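Local coordinates for DNA polymerase sliding clamp 2 (Sulfolobus tokodaii, PDB 3AIZ), which forms, with partner subunits, a ring-shaped sliding clamp around DNA that tethers the polymerase and other DNA-processing proteins during replication, at residues K44-I49 with L240-A245. Numbering follows the deposited sequence.
Sequences KVLMVI and LIFWIA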
loop_
_atom_site.group_PDB
_atom_site.type_symbol
_atom_site.label_atom_id
_atom_site.label_comp_id
_atom_site.label_asym_id
_atom_site.label_seq_id
_atom_site.Cartn_x
_atom_site.Cartn_y
_atom_site.Cartn_z
ATOM N N LYS A 44 17.937 -19.116 35.014
ATOM C CA LYS A 44 18.714 -18.418 36.035
ATOM C C LYS A 44 20.064 -17.919 35.527
ATOM O O LYS A 44 20.936 -17.562 36.317
ATOM C CB LYS A 44 18.913 -19.312 37.264
ATOM C CG LYS A 44 17.617 -19.791 37.901
ATOM C CD LYS A 44 16.737 -18.621 38.309
ATOM C CE LYS A 44 15.489 -19.093 39.038
ATOM N NZ LYS A 44 14.669 -20.009 38.199
ATOM N N VAL A 45 20.232 -17.884 34.210
ATOM C CA VAL A 45 21.495 -17.453 33.623
ATOM C C VAL A 45 21.512 -15.953 33.343
ATOM O O VAL A 45 22.555 -15.306 33.441
ATOM C CB VAL A 45 21.803 -18.220 32.320
ATOM C CG1 VAL A 45 23.088 -17.706 31.691
ATOM C CG2 VAL A 45 21.900 -19.712 32.596
ATOM N N LEU A 46 20.352 -15.403 33.001
ATOM C CA LEU A 46 20.256 -13.994 32.640
ATOM C C LEU A 46 19.321 -13.231 33.568
ATOM O O LEU A 46 18.167 -13.619 33.755
ATOM C CB LEU A 46 19.770 -13.850 31.196
ATOM C CG LEU A 46 19.524 -12.423 30.704
ATOM C CD1 LEU A 46 20.832 -11.655 30.616
ATOM C CD2 LEU A 46 18.822 -12.439 29.361
ATOM N N MET A 47 19.823 -12.144 34.141
ATOM C CA MET A 47 19.001 -11.264 34.961
ATOM C C MET A 47 18.733 -9.953 34.238
ATOM O O MET A 47 19.653 -9.181 33.973
ATOM C CB MET A 47 19.672 -10.980 36.304
ATOM C CG MET A 47 18.955 -9.922 37.131
ATOM S SD MET A 47 19.685 -9.684 38.759
ATOM C CE MET A 47 19.453 -11.315 39.464
ATOM N N VAL A 48 17.468 -9.704 33.917
ATOM C CA VAL A 48 17.093 -8.468 33.245
ATOM C C VAL A 48 16.646 -7.419 34.256
ATOM O O VAL A 48 15.774 -7.674 35.087
ATOM C CB VAL A 48 15.976 -8.696 32.213
ATOM C CG1 VAL A 48 15.675 -7.406 31.472
ATOM C CG2 VAL A 48 16.376 -9.788 31.236
ATOM N N ILE A 49 17.256 -6.241 34.184
ATOM C CA ILE A 49 16.915 -5.151 35.087
ATOM C C ILE A 49 16.510 -3.895 34.326
ATOM O O ILE A 49 17.210 -3.447 33.419
ATOM C CB ILE A 49 18.084 -4.799 36.027
ATOM C CG1 ILE A 49 18.398 -5.971 36.957
ATOM C CG2 ILE A 49 17.757 -3.563 36.844
ATOM C CD1 ILE A 49 19.548 -5.700 37.896
ATOM N N LEU A 240 18.760 0.196 31.074
ATOM C CA LEU A 240 18.654 -1.256 31.020
ATOM C C LEU A 240 19.941 -1.873 31.547
ATOM O O LEU A 240 21.035 -1.427 31.209
ATOM C CB LEU A 240 18.389 -1.734 29.591
ATOM C CG LEU A 240 16.942 -2.077 29.238
ATOM C CD1 LEU A 240 16.824 -2.455 27.770
ATOM C CD2 LEU A 240 16.428 -3.199 30.124
ATOM N N ILE A 241 19.807 -2.894 32.382
ATOM C CA ILE A 241 20.969 -3.544 32.971
ATOM C C ILE A 241 20.837 -5.055 32.882
ATOM O O ILE A 241 19.844 -5.627 33.330
ATOM C CB ILE A 241 21.160 -3.137 34.443
ATOM C CG1 ILE A 241 21.266 -1.614 34.565
ATOM C CG2 ILE A 241 22.391 -3.814 35.028
ATOM C CD1 ILE A 241 21.422 -1.126 35.984
ATOM N N PHE A 242 21.840 -5.698 32.297
ATOM C CA PHE A 242 21.823 -7.145 32.138
ATOM C C PHE A 242 22.949 -7.802 32.919
ATOM O O PHE A 242 24.025 -7.233 33.076
ATOM C CB PHE A 242 21.929 -7.524 30.660
ATOM C CG PHE A 242 20.779 -7.041 29.826
ATOM C CD1 PHE A 242 20.856 -5.835 29.151
ATOM C CD2 PHE A 242 19.624 -7.796 29.713
ATOM C CE1 PHE A 242 19.801 -5.388 28.381
ATOM C CE2 PHE A 242 18.565 -7.354 28.946
ATOM C CZ PHE A 242 18.654 -6.149 28.279
ATOM N N TRP A 243 22.685 -9.006 33.412
ATOM C CA TRP A 243 23.708 -9.811 34.062
ATOM C C TRP A 243 23.706 -11.211 33.468
ATOM O O TRP A 243 22.695 -11.912 33.513
ATOM C CB TRP A 243 23.479 -9.875 35.573
ATOM C CG TRP A 243 23.887 -8.629 36.300
ATOM C CD1 TRP A 243 23.075 -7.610 36.703
ATOM C CD2 TRP A 243 25.212 -8.273 36.713
ATOM N NE1 TRP A 243 23.811 -6.642 37.343
ATOM C CE2 TRP A 243 25.125 -7.025 37.362
ATOM C CE3 TRP A 243 26.463 -8.889 36.600
ATOM C CZ2 TRP A 243 26.241 -6.382 37.894
ATOM C CZ3 TRP A 243 27.568 -8.248 37.127
ATOM C CH2 TRP A 243 27.449 -7.008 37.766
ATOM N N ILE A 244 24.840 -11.608 32.901
ATOM C CA ILE A 244 24.964 -12.919 32.274
ATOM C C ILE A 244 25.847 -13.837 33.107
ATOM O O ILE A 244 26.985 -13.496 33.424
ATOM C CB ILE A 244 25.548 -12.821 30.847
ATOM C CG1 ILE A 244 24.622 -12.019 29.929
ATOM C CG2 ILE A 244 25.772 -14.207 30.269
ATOM C CD1 ILE A 244 24.658 -10.528 30.165
ATOM N N ALA A 245 25.317 -15.000 33.465
ATOM C CA ALA A 245 26.097 -15.993 34.188
ATOM C C ALA A 245 27.101 -16.636 33.241
ATOM O O ALA A 245 26.729 -17.119 32.170
ATOM C CB ALA A 245 25.188 -17.047 34.796
#
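With CG anti to its backbone N (chi1 176°), L46 sends CD1 across to I244, 3.9 Å from I244 CG1. The F242 ring is set by a chi1 of -63°, with CG anti to the carbonyl carbon. It lies alongside V48, and F242 CE2 is 3.8 Å from V48 CG1. L46 CD1 also reaches this ring obliquely, at F242 CD2. These four residues line one face of the sheet, where V208 of helix 202-211 packs on L46 and F242.

M47, I49, I241 and W243 occupy the other face. I49 CD1 meets the edge of the W243 indole, 4.2 Å from W243 CD1. M47 SD approaches the same indole obliquely, 5.3 Å from the centroid of the W243 five-membered ring, as a Met-aromatic contact.

Strands 46-49 and 240-244 run antiparallel, their directions 170° apart. M47 and W243 form one hydrogen-bonded pair and I49 and I241 another, each with two N-H to C=O bonds. A fifth bond, from A245 N to V45 O (2.8 Å), continues the ladder beyond the strand ends. CA-H...O contacts add to it, such as L46 CA to W243 O at 3.3 Å.

Strand 46-53 belongs to the N-terminal PCNA domain and strand 239-244 to the C-terminal one. The pairing thus joins the two domains of the clamp subunit edge to edge. Backbone hydrogen bonds hold this seam, and buried, mainly apolar side chains pack on both its faces.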